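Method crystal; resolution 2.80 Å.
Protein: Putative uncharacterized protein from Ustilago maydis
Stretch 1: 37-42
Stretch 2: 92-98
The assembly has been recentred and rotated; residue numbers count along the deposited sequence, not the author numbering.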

ATOM      1  N   MET A  37      18.637  10.613  23.904  1.00 51.82           N
ATOM      2  CA  MET A  37      17.890   9.988  22.834  1.00 49.31           C
ATOM      3  C   MET A  37      17.801  10.866  21.576  1.00 48.79           C
ATOM      4  O   MET A  37      17.585  12.079  21.665  1.00 47.93           O
ATOM      5  CB  MET A  37      16.502   9.688  23.358  1.00 47.88           C
ATOM      6  CG  MET A  37      15.630   8.944  22.382  1.00 49.96           C
ATOM      7  SD  MET A  37      13.905   8.918  22.891  1.00 52.82           S
ATOM      8  CE  MET A  37      14.045   7.948  24.396  1.00 51.48           C
ATOM      9  N   GLN A  38      17.979  10.245  20.408  1.00 48.89           N
ATOM     10  CA  GLN A  38      17.722  10.903  19.131  1.00 49.01           C
ATOM     11  C   GLN A  38      16.308  10.569  18.629  1.00 45.29           C
ATOM     12  O   GLN A  38      15.922   9.408  18.586  1.00 43.09           O
ATOM     13  CB  GLN A  38      18.802  10.534  18.105  1.00 52.88           C
ATOM     14  CG  GLN A  38      18.472  10.922  16.673  1.00 55.70           C
ATOM     15  CD  GLN A  38      19.695  11.172  15.820  1.00 62.41           C
ATOM     16  OE1 GLN A  38      20.766  10.611  16.063  1.00 67.09           O
ATOM     17  NE2 GLN A  38      19.547  12.026  14.815  1.00 64.38           N
ATOM     18  N   THR A  39      15.556  11.603  18.256  1.00 45.52           N
ATOM     19  CA  THR A  39      14.182  11.471  17.796  1.00 44.95           C
ATOM     20  C   THR A  39      14.076  11.444  16.271  1.00 47.25           C
ATOM     21  O   THR A  39      14.995  11.882  15.592  1.00 50.51           O
ATOM     22  CB  THR A  39      13.309  12.632  18.298  1.00 43.90           C
ATOM     23  OG1 THR A  39      13.711  13.002  19.602  1.00 43.51           O
ATOM     24  CG2 THR A  39      11.908  12.158  18.426  1.00 46.46           C
ATOM     25  N   SER A  40      12.947  10.937  15.756  1.00 45.53           N
ATOM     26  CA  SER A  40      12.588  11.021  14.339  1.00 47.68           C
ATOM     27  C   SER A  40      12.744  12.435  13.819  1.00 51.63           C
ATOM     28  O   SER A  40      13.046  12.661  12.655  1.00 55.86           O
ATOM     29  CB  SER A  40      11.141  10.580  14.147  1.00 46.09           C
ATOM     30  OG  SER A  40      10.251  11.368  14.919  1.00 45.05           O
ATOM     31  N   ASP A  41      12.504  13.374  14.721  1.00 52.63           N
ATOM     32  CA  ASP A  41      12.707  14.792  14.543  1.00 55.81           C
ATOM     33  C   ASP A  41      14.133  15.145  14.136  1.00 57.64           C
ATOM     34  O   ASP A  41      14.378  16.224  13.598  1.00 61.78           O
ATOM     35  CB  ASP A  41      12.445  15.431  15.903  1.00 60.28           C
ATOM     36  CG  ASP A  41      11.869  16.812  15.795  1.00 68.14           C
ATOM     37  OD1 ASP A  41      12.296  17.687  16.568  1.00 78.71           O
ATOM     38  OD2 ASP A  41      10.989  17.033  14.944  1.00 69.61           O
ATOM     39  N   LEU A  42      15.062  14.232  14.413  1.00 55.80           N
ATOM     40  CA  LEU A  42      16.518  14.460  14.370  1.00 58.03           C
ATOM     41  C   LEU A  42      17.056  15.254  15.538  1.00 57.96           C
ATOM     42  O   LEU A  42      18.256  15.497  15.623  1.00 60.44           O
ATOM     43  CB  LEU A  42      16.990  15.076  13.062  1.00 62.59           C
ATOM     44  CG  LEU A  42      17.079  14.094  11.897  1.00 64.77           C
ATOM     45  CD1 LEU A  42      17.857  14.729  10.757  1.00 70.27           C
ATOM     46  CD2 LEU A  42      17.703  12.769  12.319  1.00 63.95           C
ATOM     47  N   ASP A  92      12.419   1.988  12.020  1.00 41.40           N
ATOM     48  CA  ASP A  92      12.565   2.928  10.908  1.00 42.93           C
ATOM     49  C   ASP A  92      12.109   4.312  11.313  1.00 39.65           C
ATOM     50  O   ASP A  92      10.915   4.612  11.280  1.00 37.97           O
ATOM     51  CB  ASP A  92      11.743   2.487   9.695  1.00 46.51           C
ATOM     52  CG  ASP A  92      11.867   3.464   8.507  1.00 50.32           C
ATOM     53  OD1 ASP A  92      12.299   4.624   8.741  1.00 51.23           O
ATOM     54  OD2 ASP A  92      11.537   3.074   7.346  1.00 52.69           O
ATOM     55  N   LEU A  93      13.069   5.170  11.635  1.00 39.83           N
ATOM     56  CA  LEU A  93      12.795   6.518  12.144  1.00 37.37           C
ATOM     57  C   LEU A  93      12.034   7.455  11.202  1.00 37.02           C
ATOM     58  O   LEU A  93      11.217   8.244  11.670  1.00 35.47           O
ATOM     59  CB  LEU A  93      14.087   7.174  12.637  1.00 38.31           C
ATOM     60  CG  LEU A  93      14.229   7.365  14.154  1.00 36.40           C
ATOM     61  CD1 LEU A  93      13.462   6.346  14.993  1.00 34.38           C
ATOM     62  CD2 LEU A  93      15.692   7.396  14.568  1.00 38.80           C
ATOM     63  N   THR A  94      12.287   7.354   9.897  1.00 38.80           N
ATOM     64  CA  THR A  94      11.543   8.122   8.918  1.00 39.15           C
ATOM     65  C   THR A  94      10.072   7.714   8.939  1.00 37.45           C
ATOM     66  O   THR A  94       9.174   8.568   8.899  1.00 36.18           O
ATOM     67  CB  THR A  94      12.106   7.925   7.504  1.00 42.96           C
ATOM     68  OG1 THR A  94      13.492   8.266   7.489  1.00 45.67           O
ATOM     69  CG2 THR A  94      11.388   8.803   6.513  1.00 43.55           C
ATOM     70  N   LEU A  95       9.815   6.410   9.016  1.00 37.78           N
ATOM     71  CA  LEU A  95       8.448   5.956   9.171  1.00 36.44           C
ATOM     72  C   LEU A  95       7.860   6.637  10.384  1.00 34.51           C
ATOM     73  O   LEU A  95       6.744   7.159  10.326  1.00 34.17           O
ATOM     74  CB  LEU A  95       8.368   4.438   9.338  1.00 36.82           C
ATOM     75  CG  LEU A  95       6.962   3.847   9.561  1.00 34.71           C
ATOM     76  CD1 LEU A  95       5.883   4.620   8.816  1.00 33.82           C
ATOM     77  CD2 LEU A  95       6.960   2.385   9.138  1.00 37.11           C
ATOM     78  N   VAL A  96       8.624   6.648  11.471  1.00 34.19           N
ATOM     79  CA  VAL A  96       8.127   7.184  12.718  1.00 33.51           C
ATOM     80  C   VAL A  96       7.768   8.667  12.586  1.00 34.00           C
ATOM     81  O   VAL A  96       6.735   9.107  13.127  1.00 32.16           O
ATOM     82  CB  VAL A  96       9.119   6.964  13.879  1.00 34.01           C
ATOM     83  CG1 VAL A  96       8.642   7.703  15.126  1.00 31.53           C
ATOM     84  CG2 VAL A  96       9.265   5.475  14.166  1.00 34.29           C
ATOM     85  N   GLU A  97       8.592   9.424  11.858  1.00 36.08           N
ATOM     86  CA  GLU A  97       8.377  10.851  11.785  1.00 38.43           C
ATOM     87  C   GLU A  97       7.017  11.100  11.167  1.00 37.82           C
ATOM     88  O   GLU A  97       6.230  11.932  11.647  1.00 37.69           O
ATOM     89  CB  GLU A  97       9.491  11.544  11.014  1.00 44.76           C
ATOM     90  CG  GLU A  97       9.331  13.060  10.867  1.00 50.61           C
ATOM     91  CD  GLU A  97       9.081  13.813  12.180  1.00 53.59           C
ATOM     92  OE1 GLU A  97       9.603  13.392  13.245  1.00 53.88           O
ATOM     93  OE2 GLU A  97       8.360  14.847  12.145  1.00 55.22           O
ATOM     94  N   ASN A  98       6.724  10.310  10.140  1.00 36.89           N
ATOM     95  CA  ASN A  98       5.512  10.441   9.387  1.00 34.76           C
ATOM     96  C   ASN A  98       4.277  10.079  10.176  1.00 32.54           C
ATOM     97  O   ASN A  98       3.221  10.714  10.050  1.00 32.26           O
ATOM     98  CB  ASN A  98       5.624   9.593   8.149  1.00 36.05           C
ATOM     99  CG  ASN A  98       6.389  10.296   7.055  1.00 39.58           C
ATOM    100  OD1 ASN A  98       5.901  11.265   6.474  1.00 41.15           O
ATOM    101  ND2 ASN A  98       7.596   9.823   6.768  1.00 41.27           N
TER

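How do the two backbones come together? A strand gives way to a type I beta turn from Thr39 to Leu42, closed by the hydrogen bond from Leu42 N to Thr39 O at 2.6 Å, and this turn rests against the first residues of a helix. The closest approach of the CA atoms joins Ser40 to Glu97, 4.9 Å apart. The CA-to-CB bond of Ser40 points toward the helix.

What holds Ser40 in place? Its chi1 is p (58°), and from there OG donates a hydrogen bond to Glu97 OE1 at 2.7 Å, the one hydrogen bond between the stretches. Ser40 CB also lies 3.4 Å from Leu93 O and 3.9 Å from Val96 CG1, so this small side chain touches both the helix backbone and an aliphatic side chain. Leu93 O is itself engaged within the helix, accepting from Glu97 N at 2.9 Å.

How does Glu97 reach the turn when its CA-to-CB bond points sideways? With chi1 t (179°) the chain first extends; chi2 p (52°) then bends it, and the carboxylate comes nearer the turn. Glu97 OE1 also lies 4.3 Å from Asp41 OD2, a proximity of like charges, although Asp41 directs its CA-to-CB bond away. Asp41 N is 3.3 Å from Glu97 OE1, but the angle is too poor for a hydrogen bond.

What do Leu93 and Asp92 contribute at the start of the helix? Leu93 points toward the strand and turn, its chi1 of -110° and chi2 of 28° both lying between the usual wells; its CD2 approaches Gln38 O at 4.5 Å, a loose contact. Asp92 does not touch the other stretch. With chi1 t, its OD1 accepts from Leu95 N at 3.1 Å, capping the helix that carries Leu93, Val96 and Glu97.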